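Local coordinates for cytidylyltransferase (Leptospira borgpetersenii serovar Hardjo-bovis, PDB 6OEW), which probably transfers a cytidylyl group from CTP to an acceptor, as a metal-dependent nucleotidyltransferase of the GT-A clan, at residues S195-T200 with E229-N234. Numbering follows the deposited sequence.
Sequences SKYRLT and EVIKKN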
ATOM      1  N   SER A 195       3.934  14.977  -6.098  1.00 42.72           N
ATOM      2  CA  SER A 195       5.010  14.037  -5.802  1.00 41.37           C
ATOM      3  C   SER A 195       6.075  14.629  -4.884  1.00 49.34           C
ATOM      4  O   SER A 195       6.858  13.867  -4.292  1.00 41.87           O
ATOM      5  CB  SER A 195       5.665  13.583  -7.096  1.00 41.91           C
ATOM      6  OG  SER A 195       6.094  14.719  -7.829  1.00 45.18           O
ATOM      7  N   LYS A 196       6.144  15.964  -4.766  1.00 46.63           N
ATOM      8  CA  LYS A 196       7.147  16.567  -3.881  1.00 48.44           C
ATOM      9  C   LYS A 196       6.870  16.284  -2.414  1.00 50.09           C
ATOM     10  O   LYS A 196       7.751  16.525  -1.577  1.00 56.47           O
ATOM     11  CB  LYS A 196       7.219  18.084  -4.094  1.00 52.75           C
ATOM     12  CG  LYS A 196       5.918  18.812  -3.750  1.00 54.31           C
ATOM     13  CD  LYS A 196       5.954  20.293  -4.130  1.00 61.63           C
ATOM     14  CE  LYS A 196       4.576  20.918  -3.965  1.00 69.43           C
ATOM     15  NZ  LYS A 196       4.568  22.381  -4.273  1.00 80.48           N
ATOM     16  N   TYR A 197       5.683  15.779  -2.079  1.00 47.23           N
ATOM     17  CA  TYR A 197       5.354  15.451  -0.700  1.00 46.39           C
ATOM     18  C   TYR A 197       5.646  13.983  -0.421  1.00 43.01           C
ATOM     19  O   TYR A 197       5.328  13.103  -1.226  1.00 44.98           O
ATOM     20  CB  TYR A 197       3.890  15.767  -0.396  1.00 42.54           C
ATOM     21  CG  TYR A 197       3.565  17.237  -0.519  1.00 53.14           C
ATOM     22  CD1 TYR A 197       4.062  18.165   0.401  1.00 58.01           C
ATOM     23  CD2 TYR A 197       2.775  17.704  -1.559  1.00 53.06           C
ATOM     24  CE1 TYR A 197       3.766  19.521   0.275  1.00 65.70           C
ATOM     25  CE2 TYR A 197       2.472  19.050  -1.689  1.00 57.97           C
ATOM     26  CZ  TYR A 197       2.967  19.953  -0.773  1.00 60.13           C
ATOM     27  OH  TYR A 197       2.665  21.293  -0.907  1.00 62.52           O
ATOM     28  N   ARG A 198       6.251  13.722   0.725  1.00 41.02           N
ATOM     29  CA  ARG A 198       6.607  12.368   1.122  1.00 37.53           C
ATOM     30  C   ARG A 198       5.780  11.983   2.339  1.00 41.75           C
ATOM     31  O   ARG A 198       5.972  12.530   3.425  1.00 42.46           O
ATOM     32  CB  ARG A 198       8.095  12.266   1.432  1.00 38.64           C
ATOM     33  CG  ARG A 198       8.483  10.882   1.933  1.00 37.09           C
ATOM     34  CD  ARG A 198       9.992  10.831   2.243  1.00 52.14           C
ATOM     35  NE  ARG A 198      10.781  10.801   1.016  1.00 57.96           N
ATOM     36  CZ  ARG A 198      11.073   9.690   0.338  1.00 63.79           C
ATOM     37  NH1 ARG A 198      10.643   8.497   0.761  1.00 46.84           N
ATOM     38  NH2 ARG A 198      11.800   9.770  -0.774  1.00 67.77           N
ATOM     39  N   LEU A 199       4.865  11.040   2.158  1.00 34.69           N
ATOM     40  CA  LEU A 199       3.964  10.640   3.229  1.00 39.60           C
ATOM     41  C   LEU A 199       4.066   9.143   3.498  1.00 39.17           C
ATOM     42  O   LEU A 199       3.127   8.526   4.010  1.00 34.94           O
ATOM     43  CB  LEU A 199       2.526  11.068   2.890  1.00 34.45           C
ATOM     44  CG  LEU A 199       2.395  12.598   2.762  1.00 36.83           C
ATOM     45  CD1 LEU A 199       1.021  13.024   2.264  1.00 41.64           C
ATOM     46  CD2 LEU A 199       2.722  13.282   4.085  1.00 42.85           C
ATOM     47  N   THR A 200       5.198   8.547   3.164  1.00 35.90           N
ATOM     48  CA  THR A 200       5.493   7.183   3.553  1.00 31.89           C
ATOM     49  C   THR A 200       6.382   7.226   4.796  1.00 32.42           C
ATOM     50  O   THR A 200       6.889   8.293   5.174  1.00 36.93           O
ATOM     51  CB  THR A 200       6.159   6.450   2.383  1.00 42.20           C
ATOM     52  OG1 THR A 200       6.429   5.093   2.740  1.00 60.39           O
ATOM     53  CG2 THR A 200       7.415   7.162   1.964  1.00 33.72           C
ATOM     54  N   GLU A 229      -4.333  19.761   1.291  1.00 48.13           N
ATOM     55  CA  GLU A 229      -4.736  21.143   1.548  1.00 52.59           C
ATOM     56  C   GLU A 229      -4.291  21.604   2.928  1.00 51.06           C
ATOM     57  O   GLU A 229      -3.887  22.757   3.098  1.00 53.24           O
ATOM     58  CB  GLU A 229      -6.247  21.301   1.384  1.00 52.71           C
ATOM     59  CG  GLU A 229      -6.702  21.281  -0.068  1.00 66.19           C
ATOM     60  CD  GLU A 229      -6.027  22.354  -0.918  1.00 76.58           C
ATOM     61  OE1 GLU A 229      -5.751  23.459  -0.397  1.00 78.28           O
ATOM     62  OE2 GLU A 229      -5.764  22.086  -2.110  1.00 78.44           O
ATOM     63  N   VAL A 230      -4.331  20.714   3.921  1.00 50.26           N
ATOM     64  CA  VAL A 230      -3.860  21.076   5.257  1.00 53.94           C
ATOM     65  C   VAL A 230      -2.346  21.294   5.261  1.00 52.38           C
ATOM     66  O   VAL A 230      -1.846  22.227   5.903  1.00 56.89           O
ATOM     67  CB  VAL A 230      -4.292  20.006   6.279  1.00 57.64           C
ATOM     68  CG1 VAL A 230      -3.405  20.035   7.504  1.00 62.57           C
ATOM     69  CG2 VAL A 230      -5.734  20.236   6.692  1.00 61.73           C
ATOM     70  N   ILE A 231      -1.596  20.441   4.556  1.00 47.94           N
ATOM     71  CA  ILE A 231      -0.151  20.634   4.412  1.00 52.66           C
ATOM     72  C   ILE A 231       0.145  21.948   3.696  1.00 55.94           C
ATOM     73  O   ILE A 231       1.061  22.693   4.077  1.00 52.78           O
ATOM     74  CB  ILE A 231       0.481  19.437   3.672  1.00 46.18           C
ATOM     75  CG1 ILE A 231       0.410  18.154   4.512  1.00 44.75           C
ATOM     76  CG2 ILE A 231       1.920  19.751   3.284  1.00 47.14           C
ATOM     77  CD1 ILE A 231       0.696  16.856   3.733  1.00 41.63           C
ATOM     78  N   LYS A 232      -0.637  22.272   2.660  1.00 52.02           N
ATOM     79  CA  LYS A 232      -0.417  23.537   1.969  1.00 55.05           C
ATOM     80  C   LYS A 232      -0.707  24.733   2.870  1.00 62.53           C
ATOM     81  O   LYS A 232      -0.033  25.766   2.758  1.00 63.40           O
ATOM     82  CB  LYS A 232      -1.261  23.599   0.691  1.00 56.13           C
ATOM     83  CG  LYS A 232      -0.730  22.673  -0.404  1.00 64.27           C
ATOM     84  CD  LYS A 232      -1.412  22.922  -1.755  1.00 73.73           C
ATOM     85  CE  LYS A 232      -0.887  21.965  -2.840  1.00 72.54           C
ATOM     86  NZ  LYS A 232       0.587  22.071  -3.080  1.00 68.01           N
ATOM     87  N   LYS A 233      -1.685  24.615   3.774  1.00 61.41           N
ATOM     88  CA  LYS A 233      -1.984  25.715   4.688  1.00 62.12           C
ATOM     89  C   LYS A 233      -1.019  25.763   5.866  1.00 59.23           C
ATOM     90  O   LYS A 233      -0.810  26.836   6.445  1.00 61.83           O
ATOM     91  CB  LYS A 233      -3.419  25.603   5.204  1.00 61.53           C
ATOM     92  N   ASN A 234      -0.431  24.625   6.233  1.00 56.64           N
ATOM     93  CA  ASN A 234       0.497  24.520   7.358  1.00 60.32           C
ATOM     94  C   ASN A 234       1.793  23.885   6.869  1.00 55.46           C
ATOM     95  O   ASN A 234       2.096  22.737   7.209  1.00 53.07           O
ATOM     96  CB  ASN A 234      -0.125  23.703   8.490  1.00 56.52           C
ATOM     97  CG  ASN A 234      -1.444  24.284   8.963  1.00 64.38           C
ATOM     98  OD1 ASN A 234      -1.472  25.129   9.859  1.00 64.31           O
ATOM     99  ND2 ASN A 234      -2.543  23.858   8.341  1.00 60.68           N
TER
HETATM  100  O   HOH W   1       3.114  22.953   1.872  1.00 48.08           O
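A chi1 of -63° sets CG of Tyr-197 anti to the carbonyl carbon, beside the backbone N, and the ring lies against Ile-231 and Lys-232 of helix 224-233; chi4 of Lys-232 (-59°) bends that chain at its end, placing NZ beside the phenol. In this GT-A-type cytidylyltransferase fold, the loop after strand 185-187 here meets the last turn of helix 224-233.

Lys-232 NZ donates to Tyr-197 OH over 3.1 Å and lies at the edge of the ring, in its plane, with the two side chains crossing at about a right angle. The aliphatic part of Lys-232 also closes on the hydroxyl, CG standing 3.7 Å from Tyr-197 OH. Ile-231 slides past the tyrosine in the opposite direction, its CG2 3.5 Å from ring atom CE1. The other branch of Ile-231 meets Leu-199 tip to tip: CD1 lies 4.1 Å from both CD1 and CD2 of the leucine. Cys-213 of helix 204-214 touches both Leu-199 and Ile-231, extending this apolar patch to a second helix.

Lys-196 lays CG over one ring face of Tyr-197, 3.9 Å above the plane and offset toward the rim. Its extended chain ends with NZ 4.2 Å from Lys-232 NZ, which may somewhat lower the affinity of one amine for its proton. The loop continues to Thr-200, whose OG1 is hydrogen-bonded to the backbone O of Asp-108, the magnesium-binding residue. A water donates to Ile-231 O at 3.0 Å and bonds to Tyr-197 OH at 3.3 Å, bridging the phenol to the helix backbone.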